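Long-range contacts in sensor protein, Kinase (Polaromonas sp. JS666, PDB 3GRC), which probably works in two-component signalling as a CheY-like phosphoacceptor receiver domain of a sensor histidine kinase: residues P5-D14 against L26-H37; I83-E94 against V104-I112. All blocks are in the same frame, centred on the assembly; numbering follows the deposited sequence.

Contact 1 (P5-D14 against L26-H37); sequences PRPRILICED and LEKGGFDSDMVH
Arg-8 crosses to the neighbouring strand and meets Asp-34 through one nitrogen. Arg-8 NH1 forms a salt bridge with Asp-34 OD1 at 2.6 Å. Arg-8 NH1 also gives a hydrogen bond to Asp-34 OD2 at 3.1 Å, on the syn side but well out of the carboxylate plane. The carboxylate lies at the edge of the guanidinium, yet the two planes are turned 50° apart. A bend at chi3 (-77°) in the otherwise extended Arg-8 chain brings the group there. Asp-32 CB lies over one guanidinium face. Asp-34 OD2 is also hydrogen-bonded to Tyr-51 OH, so a second partner steadies this carboxylate. Further along this side of the sheet, Leu-10 CD1 meets Val-36 CG2 at 3.9 Å, the two side chains at about a right angle.

The other side is mainly apolar. Leu-26 CD1 comes within 3.7 Å of Ile-9 CB, again nearly at right angles, and meets Ile-11 CD1 tip to tip at 4.0 Å. Ile-9 CG1 approaches Phe-31 CD1 obliquely at 3.8 Å. Pro-7 O sits at the edge of the Phe-31 ring. Helix 114-128 packs on Leu-26 and Phe-31.

The backbones join in parallel register. Ile-9 N donates a hydrogen bond to Asp-32 O, and Ile-9 O accepts one from Asp-34 N. Ile-11 does the same with Asp-34 O and Val-36 N. Gly-30, with positive phi, ends the helix in a Schellman motif and lets the chain turn into strand 32-36. These parts form the first beta-alpha-beta unit of a CheY-like receiver fold, with helix 16-28 joining the two strands.

Contact 2 (I83-E94 against V104-I112); sequences IVVVSANAREGE and VSTWLEKPI
Trp-107 lies between helix 90-94 and strand 83-86, inside a beta-alpha-beta unit of the CheY-like receiver fold. Trp-107 CB touches Glu-94 OE1 at 3.4 Å. CG stands anti to the carbonyl carbon (chi1 -60°), which lays the indole under the helix. Trp-107 CD2 meets Glu-94 CB at 3.4 Å, and Trp-107 CD1 meets Glu-94 CD at 3.5 Å. The Glu-94 carboxylate lies almost parallel to the ring, 9° from its plane. NE1 passes near Glu-94 CG and makes a weak hydrogen bond to Asn-98 OD1. CE2 lies near Glu-94 CB and CZ2 near Glu-94 CA, which makes a CH-pi contact over the six-membered ring. CE3 reaches Ala-90 O, Trp-107 CZ3 touches Gly-93 C at 3.6 Å, and CH2 ends near Gly-93 O. Val-85 CG2 lies over the opposite face, with Val-104 CG2 beside it, both offset toward the rim. With an alanine in place of Trp-107, a gap would probably open between the helix and Val-85, and Glu-94 would lose the flat surface it lies against.

The parallel backbones are joined by hydrogen bonds from Val-85 N to Thr-106 O, Leu-108 N to Val-85 O and Ser-87 N to Leu-108 O. Water 3 links Glu-94 OE2 to Trp-107 N. At the end of the sheet Ser-87 OG is hydrogen-bonded to Asp-57, by family the likely phosphoacceptor. The extended Lys-110 chain points its amine toward Glu-13, and a cis peptide bond follows before Pro-111, as in relatives of CheY. Lys-110 NZ donates to water 2 at 2.8 Å, and that water accepts from Ala-88 N at 3.0 Å.

Contacts 1 and 2 belong to the same five-stranded parallel sheet, on opposite sides of the chain's centre. Each ties an outermost strand, 32-36 or 106-108, to the next strand inward, and strand 53-56 lies between the two pairs. Both are partly buried. Contact 1 has a charged, more exposed face at Arg-8 and a mainly apolar face toward the helices. Contact 2 is more buried and centres on one aromatic ring, with the Glu-94 chain laid over it. The contact centres are about 16 Å apart. They meet where Glu-13 OE1 and Lys-110 NZ form a 2.8 Å salt bridge, beside Asp-57 and probably at the phosphorylation site.

Contact 1 (P5-D14 against L26-H37)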
loop_
_atom_site.group_PDB
_atom_site.type_symbol
_atom_site.label_atom_id
_atom_site.label_comp_id
_atom_site.label_asym_id
_atom_site.label_seq_id
_atom_site.Cartn_x
_atom_site.Cartn_y
_atom_site.Cartn_z
ATOM N N PRO A 5 -15.839 -3.058 5.628
ATOM C CA PRO A 5 -16.375 -4.087 6.541
ATOM C C PRO A 5 -15.442 -4.527 7.685
ATOM O O PRO A 5 -15.666 -4.121 8.836
ATOM C CB PRO A 5 -16.793 -5.256 5.666
ATOM C CG PRO A 5 -17.263 -4.503 4.409
ATOM C CD PRO A 5 -16.215 -3.373 4.235
ATOM N N ARG A 6 -14.415 -5.339 7.402
ATOM C CA ARG A 6 -13.526 -5.778 8.485
ATOM C C ARG A 6 -12.002 -5.589 8.354
ATOM O O ARG A 6 -11.434 -4.755 9.050
ATOM C CB ARG A 6 -13.826 -7.228 8.878
ATOM C CG ARG A 6 -13.490 -7.488 10.335
ATOM C CD ARG A 6 -14.282 -6.514 11.200
ATOM N NE ARG A 6 -13.666 -6.261 12.496
ATOM C CZ ARG A 6 -13.457 -7.189 13.422
ATOM N NH1 ARG A 6 -13.817 -8.449 13.200
ATOM N NH2 ARG A 6 -12.888 -6.854 14.573
ATOM N N PRO A 7 -11.314 -6.366 7.495
ATOM C CA PRO A 7 -9.862 -6.128 7.420
ATOM C C PRO A 7 -9.620 -4.662 7.035
ATOM O O PRO A 7 -10.236 -4.168 6.101
ATOM C CB PRO A 7 -9.399 -7.086 6.317
ATOM C CG PRO A 7 -10.468 -8.128 6.266
ATOM C CD PRO A 7 -11.738 -7.357 6.495
ATOM N N ARG A 8 -8.731 -3.965 7.734
ATOM C CA ARG A 8 -8.503 -2.558 7.412
ATOM C C ARG A 8 -7.224 -2.280 6.622
ATOM O O ARG A 8 -6.149 -2.782 6.953
ATOM C CB ARG A 8 -8.540 -1.720 8.693
ATOM C CG ARG A 8 -8.463 -0.207 8.454
ATOM C CD ARG A 8 -8.639 0.615 9.749
ATOM N NE ARG A 8 -10.040 0.653 10.140
ATOM C CZ ARG A 8 -10.800 1.739 10.153
ATOM N NH1 ARG A 8 -10.315 2.916 9.807
ATOM N NH2 ARG A 8 -12.068 1.634 10.498
ATOM N N ILE A 9 -7.347 -1.471 5.575
ATOM C CA ILE A 9 -6.211 -1.129 4.717
ATOM C C ILE A 9 -5.756 0.314 4.919
ATOM O O ILE A 9 -6.581 1.210 5.041
ATOM C CB ILE A 9 -6.582 -1.278 3.227
ATOM C CG1 ILE A 9 -7.137 -2.677 2.955
ATOM C CG2 ILE A 9 -5.373 -0.984 2.351
ATOM C CD1 ILE A 9 -6.195 -3.790 3.296
ATOM N N LEU A 10 -4.449 0.546 4.968
ATOM C CA LEU A 10 -3.954 1.908 5.096
ATOM C C LEU A 10 -3.540 2.397 3.704
ATOM O O LEU A 10 -2.602 1.877 3.105
ATOM C CB LEU A 10 -2.758 1.982 6.044
ATOM C CG LEU A 10 -2.070 3.352 6.140
ATOM C CD1 LEU A 10 -2.998 4.393 6.756
ATOM C CD2 LEU A 10 -0.814 3.214 6.988
ATOM N N ILE A 11 -4.266 3.384 3.199
ATOM C CA ILE A 11 -4.013 3.971 1.893
ATOM C C ILE A 11 -3.075 5.171 1.988
ATOM O O ILE A 11 -3.427 6.186 2.585
ATOM C CB ILE A 11 -5.321 4.481 1.252
ATOM C CG1 ILE A 11 -6.335 3.350 1.154
ATOM C CG2 ILE A 11 -5.027 5.104 -0.107
ATOM C CD1 ILE A 11 -7.700 3.821 0.723
ATOM N N CYS A 12 -1.894 5.062 1.399
ATOM C CA CYS A 12 -0.946 6.167 1.401
ATOM C C CYS A 12 -0.895 6.639 -0.039
ATOM O O CYS A 12 -0.277 5.992 -0.901
ATOM C CB CYS A 12 0.434 5.699 1.860
ATOM S SG CYS A 12 1.731 6.949 1.841
ATOM N N GLU A 13 -1.553 7.767 -0.296
ATOM C CA GLU A 13 -1.640 8.314 -1.642
ATOM C C GLU A 13 -1.596 9.833 -1.631
ATOM O O GLU A 13 -2.306 10.490 -0.873
ATOM C CB GLU A 13 -2.938 7.815 -2.298
ATOM C CG GLU A 13 -3.386 8.536 -3.580
ATOM C CD GLU A 13 -2.431 8.371 -4.748
ATOM O OE1 GLU A 13 -2.182 7.229 -5.166
ATOM O OE2 GLU A 13 -1.935 9.389 -5.252
ATOM N N ASP A 14 -0.742 10.378 -2.477
ATOM C CA ASP A 14 -0.582 11.814 -2.592
ATOM C C ASP A 14 -1.776 12.525 -3.247
ATOM O O ASP A 14 -2.109 13.650 -2.881
ATOM C CB ASP A 14 0.688 12.125 -3.387
ATOM C CG ASP A 14 0.898 13.614 -3.588
ATOM O OD1 ASP A 14 1.109 14.329 -2.595
ATOM O OD2 ASP A 14 0.838 14.074 -4.744
ATOM N N LEU A 26 -12.083 -0.128 -2.216
ATOM C CA LEU A 26 -11.797 -1.077 -1.158
ATOM C C LEU A 26 -13.062 -1.448 -0.400
ATOM O O LEU A 26 -13.268 -2.615 -0.050
ATOM C CB LEU A 26 -10.754 -0.505 -0.203
ATOM C CG LEU A 26 -9.373 -0.460 -0.847
ATOM C CD1 LEU A 26 -8.286 -0.061 0.170
ATOM C CD2 LEU A 26 -9.102 -1.829 -1.402
ATOM N N GLU A 27 -13.902 -0.450 -0.157
ATOM C CA GLU A 27 -15.154 -0.672 0.541
ATOM C C GLU A 27 -15.995 -1.661 -0.281
ATOM O O GLU A 27 -16.565 -2.593 0.267
ATOM C CB GLU A 27 -15.914 0.646 0.742
ATOM C CG GLU A 27 -17.278 0.476 1.425
ATOM C CD GLU A 27 -17.944 1.802 1.757
ATOM O OE1 GLU A 27 -18.146 2.621 0.837
ATOM O OE2 GLU A 27 -18.267 2.026 2.946
ATOM N N LYS A 28 -16.074 -1.477 -1.592
ATOM C CA LYS A 28 -16.846 -2.431 -2.382
ATOM C C LYS A 28 -16.267 -3.844 -2.223
ATOM O O LYS A 28 -17.004 -4.822 -2.215
ATOM C CB LYS A 28 -16.847 -2.040 -3.858
ATOM C CG LYS A 28 -17.676 -0.813 -4.163
ATOM C CD LYS A 28 -19.132 -1.050 -3.844
ATOM C CE LYS A 28 -19.987 0.064 -4.413
ATOM N NZ LYS A 28 -21.412 -0.080 -4.010
ATOM N N GLY A 29 -14.949 -3.939 -2.079
ATOM C CA GLY A 29 -14.304 -5.230 -1.940
ATOM C C GLY A 29 -14.287 -5.820 -0.538
ATOM O O GLY A 29 -13.613 -6.824 -0.304
ATOM N N GLY A 30 -14.998 -5.191 0.397
ATOM C CA GLY A 30 -15.066 -5.703 1.753
ATOM C C GLY A 30 -14.029 -5.186 2.725
ATOM O O GLY A 30 -13.895 -5.710 3.829
ATOM N N PHE A 31 -13.304 -4.146 2.339
ATOM C CA PHE A 31 -12.264 -3.592 3.196
ATOM C C PHE A 31 -12.565 -2.215 3.789
ATOM O O PHE A 31 -13.095 -1.351 3.098
ATOM C CB PHE A 31 -10.957 -3.457 2.407
ATOM C CG PHE A 31 -10.343 -4.759 1.990
ATOM C CD1 PHE A 31 -9.642 -5.536 2.906
ATOM C CD2 PHE A 31 -10.382 -5.167 0.659
ATOM C CE1 PHE A 31 -8.977 -6.692 2.497
ATOM C CE2 PHE A 31 -9.719 -6.322 0.247
ATOM C CZ PHE A 31 -9.014 -7.082 1.171
ATOM N N ASP A 32 -12.210 -2.020 5.062
ATOM C CA ASP A 32 -12.336 -0.712 5.706
ATOM C C ASP A 32 -10.971 -0.122 5.369
ATOM O O ASP A 32 -10.019 -0.866 5.088
ATOM C CB ASP A 32 -12.436 -0.794 7.242
ATOM C CG ASP A 32 -13.825 -1.182 7.741
ATOM O OD1 ASP A 32 -14.831 -0.801 7.118
ATOM O OD2 ASP A 32 -13.908 -1.855 8.788
ATOM N N SER A 33 -10.854 1.196 5.395
ATOM C CA SER A 33 -9.565 1.813 5.097
ATOM C C SER A 33 -9.427 3.254 5.567
ATOM O O SER A 33 -10.405 3.972 5.750
ATOM C CB SER A 33 -9.269 1.746 3.597
ATOM O OG SER A 33 -10.199 2.483 2.839
ATOM N N ASP A 34 -8.183 3.663 5.745
ATOM C CA ASP A 34 -7.863 4.998 6.174
ATOM C C ASP A 34 -7.007 5.638 5.098
ATOM O O ASP A 34 -6.127 5.003 4.531
ATOM C CB ASP A 34 -7.074 4.970 7.487
ATOM C CG ASP A 34 -7.938 4.597 8.687
ATOM O OD1 ASP A 34 -9.123 4.974 8.699
ATOM O OD2 ASP A 34 -7.428 3.938 9.616
HETATM N N MSE A 35 -7.251 6.905 4.820
HETATM C CA MSE A 35 -6.459 7.594 3.818
HETATM C C MSE A 35 -5.459 8.550 4.477
HETATM O O MSE A 35 -5.799 9.288 5.391
HETATM C CB MSE A 35 -7.359 8.408 2.875
HETATM C CG MSE A 35 -8.541 7.664 2.283
HETATM SE SE MSE A 35 -9.670 8.862 1.306
HETATM C CE MSE A 35 -10.766 9.604 2.762
ATOM N N VAL A 36 -4.224 8.514 4.008
ATOM C CA VAL A 36 -3.162 9.416 4.449
ATOM C C VAL A 36 -2.451 9.848 3.173
ATOM O O VAL A 36 -2.490 9.142 2.170
ATOM C CB VAL A 36 -2.159 8.768 5.461
ATOM C CG1 VAL A 36 -2.901 8.465 6.760
ATOM C CG2 VAL A 36 -1.512 7.500 4.887
ATOM N N HIS A 37 -1.797 11.002 3.204
ATOM C CA HIS A 37 -1.163 11.516 1.996
ATOM C C HIS A 37 0.357 11.633 1.945
ATOM O O HIS A 37 0.891 12.233 1.005
ATOM C CB HIS A 37 -1.794 12.866 1.652
ATOM C CG HIS A 37 -1.647 13.899 2.722
ATOM N ND1 HIS A 37 -0.477 14.600 2.936
ATOM C CD2 HIS A 37 -2.517 14.346 3.663
ATOM C CE1 HIS A 37 -0.633 15.425 3.951
ATOM N NE2 HIS A 37 -1.869 15.289 4.410
#

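Contact 2 (I83-E94 against V104-I112)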
loop_
_atom_site.group_PDB
_atom_site.type_symbol
_atom_site.label_atom_id
_atom_site.label_comp_id
_atom_site.label_asym_id
_atom_site.label_seq_id
_atom_site.Cartn_x
_atom_site.Cartn_y
_atom_site.Cartn_z
ATOM N N ILE A 83 1.982 -5.388 1.604
ATOM C CA ILE A 83 2.054 -4.124 0.897
ATOM C C ILE A 83 1.847 -4.292 -0.613
ATOM O O ILE A 83 2.439 -5.175 -1.233
ATOM C CB ILE A 83 3.416 -3.446 1.106
ATOM C CG1 ILE A 83 3.631 -3.135 2.582
ATOM C CG2 ILE A 83 3.497 -2.178 0.253
ATOM C CD1 ILE A 83 4.858 -2.291 2.854
ATOM N N VAL A 84 1.003 -3.438 -1.186
ATOM C CA VAL A 84 0.719 -3.430 -2.619
ATOM C C VAL A 84 1.024 -2.019 -3.124
ATOM O O VAL A 84 0.480 -1.039 -2.614
ATOM C CB VAL A 84 -0.791 -3.751 -2.919
ATOM C CG1 VAL A 84 -1.101 -3.513 -4.383
ATOM C CG2 VAL A 84 -1.114 -5.190 -2.554
ATOM N N VAL A 85 1.902 -1.910 -4.116
ATOM C CA VAL A 85 2.232 -0.608 -4.679
ATOM C C VAL A 85 1.190 -0.300 -5.756
ATOM O O VAL A 85 0.875 -1.160 -6.581
ATOM C CB VAL A 85 3.641 -0.604 -5.342
ATOM C CG1 VAL A 85 3.810 0.638 -6.198
ATOM C CG2 VAL A 85 4.713 -0.650 -4.288
ATOM N N VAL A 86 0.642 0.911 -5.723
ATOM C CA VAL A 86 -0.348 1.357 -6.701
ATOM C C VAL A 86 0.202 2.711 -7.090
ATOM O O VAL A 86 0.088 3.683 -6.338
ATOM C CB VAL A 86 -1.756 1.536 -6.084
ATOM C CG1 VAL A 86 -2.747 1.951 -7.175
ATOM C CG2 VAL A 86 -2.207 0.247 -5.403
ATOM N N SER A 87 0.814 2.771 -8.264
ATOM C CA SER A 87 1.444 3.995 -8.696
ATOM C C SER A 87 1.569 4.057 -10.202
ATOM O O SER A 87 1.562 3.030 -10.882
ATOM C CB SER A 87 2.828 4.089 -8.033
ATOM O OG SER A 87 3.447 5.323 -8.282
ATOM N N ALA A 88 1.696 5.280 -10.708
ATOM C CA ALA A 88 1.817 5.546 -12.134
ATOM C C ALA A 88 3.067 4.931 -12.764
ATOM O O ALA A 88 3.034 4.404 -13.877
ATOM C CB ALA A 88 1.806 7.052 -12.364
ATOM N N ASN A 89 4.177 5.006 -12.052
ATOM C CA ASN A 89 5.419 4.451 -12.560
ATOM C C ASN A 89 5.724 3.164 -11.782
ATOM O O ASN A 89 6.861 2.932 -11.364
ATOM C CB ASN A 89 6.546 5.472 -12.376
ATOM C CG ASN A 89 6.137 6.881 -12.803
ATOM O OD1 ASN A 89 5.490 7.612 -12.050
ATOM N ND2 ASN A 89 6.502 7.260 -14.019
ATOM N N ALA A 90 4.699 2.331 -11.602
ATOM C CA ALA A 90 4.834 1.087 -10.854
ATOM C C ALA A 90 5.770 0.080 -11.491
ATOM O O ALA A 90 6.624 -0.496 -10.819
ATOM C CB ALA A 90 3.477 0.458 -10.653
ATOM N N ARG A 91 5.603 -0.131 -12.790
ATOM C CA ARG A 91 6.406 -1.090 -13.533
ATOM C C ARG A 91 7.895 -0.747 -13.482
ATOM O O ARG A 91 8.713 -1.591 -13.106
ATOM C CB ARG A 91 5.906 -1.155 -14.974
ATOM C CG ARG A 91 6.534 -2.227 -15.840
ATOM C CD ARG A 91 5.884 -2.223 -17.221
ATOM N NE ARG A 91 6.540 -3.139 -18.148
ATOM C CZ ARG A 91 6.172 -3.317 -19.413
ATOM N NH1 ARG A 91 5.144 -2.638 -19.908
ATOM N NH2 ARG A 91 6.835 -4.174 -20.181
ATOM N N GLU A 92 8.255 0.482 -13.850
ATOM C CA GLU A 92 9.661 0.881 -13.810
ATOM C C GLU A 92 10.194 0.920 -12.377
ATOM O O GLU A 92 11.390 0.763 -12.155
ATOM C CB GLU A 92 9.869 2.244 -14.478
ATOM C CG GLU A 92 8.811 3.291 -14.162
ATOM C CD GLU A 92 7.672 3.318 -15.187
ATOM O OE1 GLU A 92 6.858 2.363 -15.235
ATOM O OE2 GLU A 92 7.594 4.309 -15.948
ATOM N N GLY A 93 9.303 1.130 -11.408
ATOM C CA GLY A 93 9.721 1.166 -10.020
ATOM C C GLY A 93 10.083 -0.234 -9.557
ATOM O O GLY A 93 11.041 -0.433 -8.812
ATOM N N GLU A 94 9.301 -1.206 -10.017
ATOM C CA GLU A 94 9.497 -2.618 -9.694
ATOM C C GLU A 94 10.790 -3.137 -10.319
ATOM O O GLU A 94 11.586 -3.818 -9.668
ATOM C CB GLU A 94 8.311 -3.436 -10.220
ATOM C CG GLU A 94 8.439 -4.956 -10.067
ATOM C CD GLU A 94 7.200 -5.704 -10.552
ATOM O OE1 GLU A 94 6.367 -5.096 -11.254
ATOM O OE2 GLU A 94 7.064 -6.902 -10.236
ATOM N N VAL A 104 7.287 -6.511 -1.425
ATOM C CA VAL A 104 6.089 -5.885 -1.956
ATOM C C VAL A 104 5.409 -6.978 -2.780
ATOM O O VAL A 104 5.976 -7.520 -3.736
ATOM C CB VAL A 104 6.437 -4.632 -2.793
ATOM C CG1 VAL A 104 7.752 -4.844 -3.490
ATOM C CG2 VAL A 104 5.310 -4.315 -3.789
ATOM N N SER A 105 4.200 -7.329 -2.359
ATOM C CA SER A 105 3.434 -8.388 -2.991
ATOM C C SER A 105 3.135 -8.183 -4.469
ATOM O O SER A 105 3.329 -9.092 -5.277
ATOM C CB SER A 105 2.129 -8.602 -2.225
ATOM O OG SER A 105 2.402 -8.951 -0.875
ATOM N N THR A 106 2.658 -6.999 -4.820
ATOM C CA THR A 106 2.317 -6.703 -6.203
ATOM C C THR A 106 2.510 -5.230 -6.506
ATOM O O THR A 106 2.266 -4.381 -5.658
ATOM C CB THR A 106 0.838 -7.017 -6.513
ATOM O OG1 THR A 106 0.412 -8.178 -5.790
ATOM C CG2 THR A 106 0.664 -7.271 -8.004
ATOM N N TRP A 107 2.937 -4.949 -7.732
ATOM C CA TRP A 107 3.153 -3.594 -8.210
ATOM C C TRP A 107 2.064 -3.326 -9.248
ATOM O O TRP A 107 2.096 -3.880 -10.346
ATOM C CB TRP A 107 4.538 -3.473 -8.851
ATOM C CG TRP A 107 5.655 -3.795 -7.906
ATOM C CD1 TRP A 107 5.958 -5.020 -7.380
ATOM C CD2 TRP A 107 6.599 -2.886 -7.353
ATOM N NE1 TRP A 107 7.045 -4.932 -6.547
ATOM C CE2 TRP A 107 7.486 -3.606 -6.528
ATOM C CE3 TRP A 107 6.837 -1.502 -7.507
ATOM C CZ2 TRP A 107 8.531 -3.036 -5.815
ATOM C CZ3 TRP A 107 7.886 -0.911 -6.800
ATOM C CH2 TRP A 107 8.733 -1.686 -5.985
ATOM N N LEU A 108 1.099 -2.487 -8.890
ATOM C CA LEU A 108 -0.023 -2.160 -9.769
ATOM C C LEU A 108 0.097 -0.777 -10.389
ATOM O O LEU A 108 0.454 0.187 -9.717
ATOM C CB LEU A 108 -1.350 -2.236 -8.995
ATOM C CG LEU A 108 -1.707 -3.572 -8.349
ATOM C CD1 LEU A 108 -3.115 -3.524 -7.758
ATOM C CD2 LEU A 108 -1.626 -4.656 -9.403
ATOM N N GLU A 109 -0.236 -0.688 -11.672
ATOM C CA GLU A 109 -0.189 0.579 -12.390
ATOM C C GLU A 109 -1.521 1.334 -12.338
ATOM O O GLU A 109 -2.528 0.822 -11.866
ATOM C CB GLU A 109 0.186 0.331 -13.863
ATOM C CG GLU A 109 1.606 -0.200 -14.063
ATOM C CD GLU A 109 1.981 -0.386 -15.524
ATOM O OE1 GLU A 109 1.306 -1.181 -16.218
ATOM O OE2 GLU A 109 2.957 0.261 -15.971
ATOM N N LYS A 110 -1.492 2.572 -12.805
ATOM C CA LYS A 110 -2.675 3.408 -12.894
ATOM C C LYS A 110 -2.782 3.647 -14.402
ATOM O O LYS A 110 -1.766 3.800 -15.079
ATOM C CB LYS A 110 -2.467 4.737 -12.163
ATOM C CG LYS A 110 -2.446 4.645 -10.624
ATOM C CD LYS A 110 -2.094 5.984 -10.022
ATOM C CE LYS A 110 -1.927 5.930 -8.505
ATOM N NZ LYS A 110 -1.461 7.240 -7.919
ATOM N N PRO A 111 -4.006 3.647 -14.958
ATOM C CA PRO A 111 -5.300 3.443 -14.289
ATOM C C PRO A 111 -5.402 2.101 -13.566
ATOM O O PRO A 111 -4.980 1.069 -14.073
ATOM C CB PRO A 111 -6.303 3.571 -15.440
ATOM C CG PRO A 111 -5.543 3.049 -16.609
ATOM C CD PRO A 111 -4.179 3.698 -16.420
ATOM N N ILE A 112 -5.983 2.144 -12.378
ATOM C CA ILE A 112 -6.123 0.979 -11.531
ATOM C C ILE A 112 -7.114 -0.083 -11.980
ATOM O O ILE A 112 -8.262 0.204 -12.287
ATOM C CB ILE A 112 -6.502 1.397 -10.090
ATOM C CG1 ILE A 112 -5.551 2.490 -9.590
ATOM C CG2 ILE A 112 -6.437 0.167 -9.170
ATOM C CD1 ILE A 112 -5.981 3.150 -8.287
HETATM O O HOH W 1 3.639 -7.566 0.926
HETATM O O HOH W 2 1.203 7.431 -8.747
HETATM O O HOH W 3 3.883 -6.926 -9.710
#